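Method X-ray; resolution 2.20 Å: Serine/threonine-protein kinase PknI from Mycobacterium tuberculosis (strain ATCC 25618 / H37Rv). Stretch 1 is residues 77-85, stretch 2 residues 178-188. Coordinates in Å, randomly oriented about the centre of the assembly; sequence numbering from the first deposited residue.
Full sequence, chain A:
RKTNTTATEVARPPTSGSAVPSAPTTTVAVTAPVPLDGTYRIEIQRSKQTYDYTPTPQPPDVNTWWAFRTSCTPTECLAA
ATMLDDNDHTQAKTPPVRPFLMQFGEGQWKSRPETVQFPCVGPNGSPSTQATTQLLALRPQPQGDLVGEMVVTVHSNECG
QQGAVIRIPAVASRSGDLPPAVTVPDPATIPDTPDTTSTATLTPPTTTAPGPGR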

# COMPACT_ATOMS: atom_id res chain seq x y z
N CYS A 77 15.69 -2.79 2.02
CA CYS A 77 15.11 -1.65 1.32
C CYS A 77 13.77 -1.30 1.97
O CYS A 77 12.90 -2.16 2.11
CB CYS A 77 14.92 -1.93 -0.17
SG CYS A 77 16.42 -1.92 -1.17
N LEU A 78 13.62 -0.04 2.36
CA LEU A 78 12.39 0.46 2.96
C LEU A 78 11.78 1.53 2.08
O LEU A 78 12.49 2.28 1.40
CB LEU A 78 12.64 1.03 4.36
CG LEU A 78 13.23 0.08 5.41
CD1 LEU A 78 13.48 0.84 6.70
CD2 LEU A 78 12.30 -1.09 5.64
N ALA A 79 10.45 1.61 2.10
CA ALA A 79 9.72 2.60 1.33
C ALA A 79 8.71 3.28 2.25
O ALA A 79 7.99 2.60 2.99
CB ALA A 79 9.01 1.96 0.13
N ALA A 80 8.66 4.60 2.19
CA ALA A 80 7.69 5.39 2.93
C ALA A 80 6.75 6.06 1.94
O ALA A 80 7.19 6.54 0.89
CB ALA A 80 8.38 6.44 3.80
N ALA A 81 5.47 6.10 2.27
CA ALA A 81 4.46 6.66 1.39
C ALA A 81 3.57 7.62 2.16
O ALA A 81 2.99 7.24 3.18
CB ALA A 81 3.61 5.55 0.75
N THR A 82 3.47 8.85 1.68
CA THR A 82 2.57 9.84 2.25
C THR A 82 1.41 10.06 1.28
O THR A 82 1.61 10.12 0.07
CB THR A 82 3.29 11.15 2.56
OG1 THR A 82 2.34 12.11 3.07
CG2 THR A 82 3.98 11.72 1.32
N MET A 83 0.21 10.16 1.83
CA MET A 83 -0.99 10.22 1.01
C MET A 83 -1.16 11.60 0.38
O MET A 83 -0.96 12.63 1.03
CB MET A 83 -2.23 9.88 1.84
CG MET A 83 -3.46 9.56 1.02
SD MET A 83 -4.83 9.01 2.05
CE MET A 83 -6.04 8.56 0.81
N LEU A 84 -1.52 11.61 -0.90
CA LEU A 84 -1.80 12.83 -1.63
C LEU A 84 -3.30 13.06 -1.68
O LEU A 84 -4.11 12.18 -1.39
CB LEU A 84 -1.20 12.75 -3.04
CG LEU A 84 0.30 12.44 -3.12
CD1 LEU A 84 0.71 12.25 -4.57
CD2 LEU A 84 1.12 13.53 -2.46
N ASP A 85 -3.68 14.28 -2.06
CA ASP A 85 -5.09 14.61 -2.14
C ASP A 85 -5.73 13.92 -3.35
O ASP A 85 -5.06 13.62 -4.34
CB ASP A 85 -5.29 16.12 -2.22
CG ASP A 85 -6.69 16.56 -1.84
OD1 ASP A 85 -7.64 16.23 -2.58
OD2 ASP A 85 -6.84 17.20 -0.78
N LEU A 178 7.85 12.57 -8.21
CA LEU A 178 7.25 13.06 -6.98
C LEU A 178 6.65 14.44 -7.19
O LEU A 178 7.03 15.17 -8.10
CB LEU A 178 8.30 13.11 -5.87
CG LEU A 178 8.80 11.79 -5.29
CD1 LEU A 178 10.03 12.04 -4.43
CD2 LEU A 178 7.70 11.13 -4.47
N PRO A 179 5.68 14.82 -6.35
CA PRO A 179 5.24 16.22 -6.33
C PRO A 179 6.27 17.08 -5.63
O PRO A 179 6.49 16.94 -4.42
CB PRO A 179 3.92 16.16 -5.53
CG PRO A 179 3.58 14.71 -5.41
CD PRO A 179 4.87 13.97 -5.47
N PRO A 180 6.92 17.99 -6.36
CA PRO A 180 8.00 18.80 -5.75
C PRO A 180 7.55 19.65 -4.58
O PRO A 180 8.40 20.20 -3.87
CB PRO A 180 8.49 19.67 -6.91
CG PRO A 180 8.05 18.94 -8.15
CD PRO A 180 6.75 18.29 -7.79
N ALA A 181 6.24 19.77 -4.34
CA ALA A 181 5.76 20.52 -3.19
C ALA A 181 5.72 19.68 -1.92
O ALA A 181 5.94 20.21 -0.83
CB ALA A 181 4.37 21.10 -3.48
N VAL A 182 5.46 18.38 -2.04
CA VAL A 182 5.27 17.54 -0.86
C VAL A 182 6.62 17.07 -0.33
O VAL A 182 7.59 16.93 -1.08
CB VAL A 182 4.34 16.35 -1.18
CG1 VAL A 182 5.08 15.28 -1.98
CG2 VAL A 182 3.75 15.77 0.10
N THR A 183 6.68 16.85 0.98
CA THR A 183 7.86 16.30 1.64
C THR A 183 7.51 14.90 2.12
O THR A 183 6.69 14.73 3.04
CB THR A 183 8.31 17.18 2.81
OG1 THR A 183 7.39 17.05 3.90
CG2 THR A 183 8.39 18.64 2.38
N VAL A 184 8.12 13.89 1.51
CA VAL A 184 7.92 12.51 1.94
C VAL A 184 8.94 12.22 3.04
O VAL A 184 10.13 12.48 2.85
CB VAL A 184 8.06 11.52 0.77
CG1 VAL A 184 7.52 10.15 1.16
CG2 VAL A 184 7.34 12.05 -0.46
N PRO A 185 8.52 11.69 4.19
CA PRO A 185 9.48 11.40 5.26
C PRO A 185 10.42 10.27 4.85
O PRO A 185 9.98 9.18 4.51
CB PRO A 185 8.59 10.99 6.44
CG PRO A 185 7.32 10.52 5.81
CD PRO A 185 7.14 11.37 4.58
N ASP A 186 11.72 10.56 4.86
CA ASP A 186 12.72 9.57 4.51
C ASP A 186 12.63 8.39 5.47
O ASP A 186 12.75 8.58 6.69
CB ASP A 186 14.12 10.19 4.55
CG ASP A 186 15.17 9.33 3.85
OD1 ASP A 186 15.21 8.11 4.08
OD2 ASP A 186 15.95 9.90 3.06
N PRO A 187 12.40 7.17 4.98
CA PRO A 187 12.30 6.02 5.90
C PRO A 187 13.59 5.76 6.65
O PRO A 187 13.54 5.15 7.73
CB PRO A 187 11.94 4.85 4.97
CG PRO A 187 12.44 5.28 3.62
CD PRO A 187 12.27 6.77 3.57
N ALA A 188 14.73 6.20 6.14
CA ALA A 188 16.00 6.11 6.85
C ALA A 188 16.21 7.30 7.78
O ALA A 188 17.27 7.92 7.80
CB ALA A 188 17.14 6.02 5.84

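Residues 178-188, an irregular segment without helix or strand, lie along one face of the strand of stretch 1, and the two run in opposite senses: Leu-84 lies near Val-182, Thr-82 near Val-184 and Ala-80 near Pro-187, with CA-CA distances of 8.5, 6.0 and 5.5 Å respectively, so the backbones draw together along stretch 2. No hydrogen bond crosses between them; the contact, which buries 426 Å² in all, rests on van der Waals packing. Alternation along stretch 1 selects the partners: Leu-78, Ala-80, Thr-82 and Leu-84 point their CA-to-CB bonds toward stretch 2, whereas Ala-79, Ala-81 and Met-83 point away.

Leu-178 makes no contact with stretch 1. Pro-179 makes the first, its ring atom CG lying 3.9 Å from CD1 of Leu-84, an apolar pairing of two buried residues. A type I turn from Pro-179 to Val-182 follows, closed by a backbone hydrogen bond from Val-182 N to Pro-179 O (3.0 Å). Its two central residues, Pro-180 and Ala-181, are exposed and stay clear of stretch 1, while the turn brings Val-182 back to it. There CG2 of Val-182 sits 4.3 Å from CD2 of Leu-84 and 4.2 Å from CG2 of Thr-82, so one methyl touches two inward-facing residues of stretch 1, Thr-82 and Leu-84. Leu-84 thus meets both ends of the turn: its CD1 and CD2 both lie near Pro-179 CG, at 3.9 and 4.0 Å, and CD2 also faces Val-182 CG2.

The CA-to-CB bond of Thr-183 points away, and the residue adds little. The CA-to-CB bond of Val-184 points sideways, yet both methyls pack against Thr-82, CG2 and CG1 lying 3.8 and 3.9 Å from Thr-82 CG2, and Val-184 CG1 also lies 3.6 Å from Ala-80 O. Thr-82, with chi1 near 180° (t), thus offers its methyl to both valines, and this contact with stretch 2 is made through carbon.

Pro-185 approaches mainly through its backbone, its O coming within 3.3 Å of Ala-80 CB, a close fit against a methyl that cannot donate a conventional hydrogen bond. Asp-186 points its CA-to-CB bond away and makes no contact with the strand; instead its OD1 accepts a hydrogen bond from Ala-188 N (2.8 Å), a local link spanning Pro-187. That proline has the largest covered area of any residue here, 71 Å². Its CD packs 3.9 Å from Ala-80 CB, its CB 3.9 Å from Leu-78 CB, and its CG lies 3.7 Å from Leu-78 O, so the ring covers both side chain and backbone. Beyond it, Ala-188 leaves the contact.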